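Local structure of capsid protein (Infectious hypodermal and hematopoietic necrosis virus, 3N7X) at residues Q51-F56 with Q286-L291. The protein forms the icosahedral capsid of a shrimp densovirus, sixty copies assembling into the beta-barrel-based shell, and binds calcium. Residues are numbered along the deposited sequence; the frame is centred on the assembly and turned at random.
Sequences QTRRYF and QADFFL. With CA (calcium ion), chain B.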
loop_
_atom_site.group_PDB
_atom_site.type_symbol
_atom_site.label_atom_id
_atom_site.label_comp_id
_atom_site.label_asym_id
_atom_site.label_seq_id
_atom_site.Cartn_x
_atom_site.Cartn_y
_atom_site.Cartn_z
ATOM N N GLN A 51 25.043 86.126 21.819
ATOM C CA GLN A 51 24.078 85.787 22.861
ATOM C C GLN A 51 24.143 86.804 23.984
ATOM O O GLN A 51 25.226 87.277 24.327
ATOM C CB GLN A 51 24.383 84.402 23.437
ATOM C CG GLN A 51 24.428 83.294 22.406
ATOM C CD GLN A 51 25.065 82.023 22.935
ATOM O OE1 GLN A 51 26.159 82.052 23.502
ATOM N NE2 GLN A 51 24.390 80.894 22.738
ATOM N N THR A 52 22.988 87.139 24.555
ATOM C CA THR A 52 22.934 88.083 25.664
ATOM C C THR A 52 21.597 87.977 26.400
ATOM O O THR A 52 20.665 87.338 25.912
ATOM C CB THR A 52 23.137 89.540 25.184
ATOM O OG1 THR A 52 23.376 90.387 26.318
ATOM C CG2 THR A 52 21.900 90.044 24.434
ATOM N N ARG A 53 21.510 88.600 27.574
ATOM C CA ARG A 53 20.282 88.577 28.365
ATOM C C ARG A 53 19.980 89.991 28.858
ATOM O O ARG A 53 20.895 90.741 29.183
ATOM C CB ARG A 53 20.432 87.637 29.562
ATOM C CG ARG A 53 21.140 86.319 29.266
ATOM C CD ARG A 53 21.065 85.414 30.488
ATOM N NE ARG A 53 21.986 84.284 30.434
ATOM C CZ ARG A 53 23.266 84.342 30.794
ATOM N NH1 ARG A 53 23.785 85.480 31.232
ATOM N NH2 ARG A 53 24.023 83.253 30.734
ATOM N N ARG A 54 18.701 90.347 28.930
ATOM C CA ARG A 54 18.308 91.687 29.366
ATOM C C ARG A 54 17.044 91.694 30.215
ATOM O O ARG A 54 16.313 90.700 30.263
ATOM C CB ARG A 54 18.090 92.572 28.138
ATOM C CG ARG A 54 19.343 92.731 27.319
ATOM C CD ARG A 54 19.122 93.384 25.976
ATOM N NE ARG A 54 20.414 93.531 25.310
ATOM C CZ ARG A 54 20.584 93.764 24.011
ATOM N NH1 ARG A 54 19.536 93.884 23.204
ATOM N NH2 ARG A 54 21.812 93.853 23.518
ATOM N N TYR A 55 16.803 92.814 30.896
ATOM C CA TYR A 55 15.597 92.977 31.704
ATOM C C TYR A 55 14.751 94.031 31.007
ATOM O O TYR A 55 15.268 95.087 30.620
ATOM C CB TYR A 55 15.887 93.518 33.107
ATOM C CG TYR A 55 16.722 92.664 34.027
ATOM C CD1 TYR A 55 16.462 91.306 34.199
ATOM C CD2 TYR A 55 17.742 93.241 34.785
ATOM C CE1 TYR A 55 17.200 90.544 35.107
ATOM C CE2 TYR A 55 18.480 92.494 35.693
ATOM C CZ TYR A 55 18.208 91.149 35.852
ATOM O OH TYR A 55 18.946 90.423 36.760
ATOM N N PHE A 56 13.461 93.751 30.851
ATOM C CA PHE A 56 12.544 94.705 30.238
ATOM C C PHE A 56 11.398 94.964 31.208
ATOM O O PHE A 56 10.986 94.063 31.951
ATOM C CB PHE A 56 11.954 94.163 28.931
ATOM C CG PHE A 56 12.942 94.054 27.798
ATOM C CD1 PHE A 56 14.110 94.808 27.788
ATOM C CD2 PHE A 56 12.663 93.235 26.702
ATOM C CE1 PHE A 56 14.987 94.750 26.702
ATOM C CE2 PHE A 56 13.531 93.169 25.610
ATOM C CZ PHE A 56 14.695 93.929 25.610
ATOM N N GLN A 286 12.546 88.765 31.648
ATOM C CA GLN A 286 13.924 88.541 31.246
ATOM C C GLN A 286 13.823 88.257 29.756
ATOM O O GLN A 286 12.901 87.571 29.311
ATOM C CB GLN A 286 14.534 87.332 31.956
ATOM C CG GLN A 286 16.011 87.159 31.635
ATOM C CD GLN A 286 16.627 85.941 32.288
ATOM O OE1 GLN A 286 16.381 85.660 33.462
ATOM N NE2 GLN A 286 17.450 85.216 31.535
ATOM N N ALA A 287 14.750 88.795 28.978
ATOM C CA ALA A 287 14.722 88.579 27.543
ATOM C C ALA A 287 16.073 88.076 27.065
ATOM O O ALA A 287 17.083 88.768 27.197
ATOM C CB ALA A 287 14.355 89.874 26.830
ATOM N N ASP A 288 16.088 86.866 26.518
ATOM C CA ASP A 288 17.323 86.280 26.021
ATOM C C ASP A 288 17.378 86.429 24.504
ATOM O O ASP A 288 16.424 86.087 23.799
ATOM C CB ASP A 288 17.413 84.809 26.446
ATOM C CG ASP A 288 17.427 84.639 27.970
ATOM O OD1 ASP A 288 17.818 85.598 28.682
ATOM O OD2 ASP A 288 17.060 83.543 28.459
ATOM N N PHE A 289 18.498 86.957 24.016
ATOM C CA PHE A 289 18.706 87.210 22.592
ATOM C C PHE A 289 19.801 86.362 21.989
ATOM O O PHE A 289 20.764 86.000 22.666
ATOM C CB PHE A 289 19.113 88.667 22.363
ATOM C CG PHE A 289 18.036 89.663 22.664
ATOM C CD1 PHE A 289 17.374 90.319 21.629
ATOM C CD2 PHE A 289 17.703 89.976 23.980
ATOM C CE1 PHE A 289 16.393 91.277 21.900
ATOM C CE2 PHE A 289 16.726 90.929 24.264
ATOM C CZ PHE A 289 16.069 91.583 23.221
ATOM N N PHE A 290 19.668 86.077 20.698
ATOM C CA PHE A 290 20.685 85.318 19.987
ATOM C C PHE A 290 20.630 85.657 18.500
ATOM O O PHE A 290 19.569 85.986 17.960
ATOM C CB PHE A 290 20.481 83.808 20.161
ATOM C CG PHE A 290 19.375 83.251 19.317
ATOM C CD1 PHE A 290 18.050 83.300 19.756
ATOM C CD2 PHE A 290 19.645 82.745 18.046
ATOM C CE1 PHE A 290 17.008 82.857 18.939
ATOM C CE2 PHE A 290 18.611 82.300 17.219
ATOM C CZ PHE A 290 17.288 82.358 17.669
ATOM N N LEU A 291 21.785 85.577 17.849
ATOM C CA LEU A 291 21.882 85.830 16.423
ATOM C C LEU A 291 23.037 85.013 15.862
ATOM O O LEU A 291 24.124 84.969 16.446
ATOM C CB LEU A 291 22.102 87.316 16.145
ATOM C CG LEU A 291 22.251 87.662 14.656
ATOM C CD1 LEU A 291 21.733 89.067 14.393
ATOM C CD2 LEU A 291 23.712 87.525 14.231
HETATM CA CA CA B . 16.724 97.016 30.666
HETATM O O HOH W 1 15.992 97.161 32.962
HETATM O O HOH W 2 14.624 98.131 30.799
HETATM O O HOH W 3 18.169 95.991 29.028
#
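R54 lays its side chain across the ring of F289, and the antiparallel strands beneath carry both. R54 N and O pair with A287 O and N, each bond 2.8 Å; T52 and F289 form the next hydrogen-bonded pair. R54 CB is 4.0 Å from A287 O. CG, anti to the carbonyl carbon (chi1 -62°), starts an extended chain to NE. CD lies above the ring plane, just beyond its rim, 3.8 Å from F289 CE2. NH1 stands over the ring centre in a cation-pi contact; the guanidinium tilts 46° from the ring plane. T52 CG2 packs on one guanidinium face, and R54 NH2 bonds to L81 O. F56 meets the F289 ring at its edge, tip to tip, CZ to CZ 3.6 Å. F56 CE2 also touches A287 CB. T52, R54, A287 and F289 share one face; R53, Y55, Q286 and D288 point to the other. There R53 CB and CG pack against D288 OD1, whose syn lone pair takes Q286 NE2 at 2.9 Å. Y55 O binds calcium, with Q176 O of the same chain, E191 OE2 of a second subunit and three waters. Strand 281-296 lies between strands 45-59 and 111-131; helix 80-83 supplies L81.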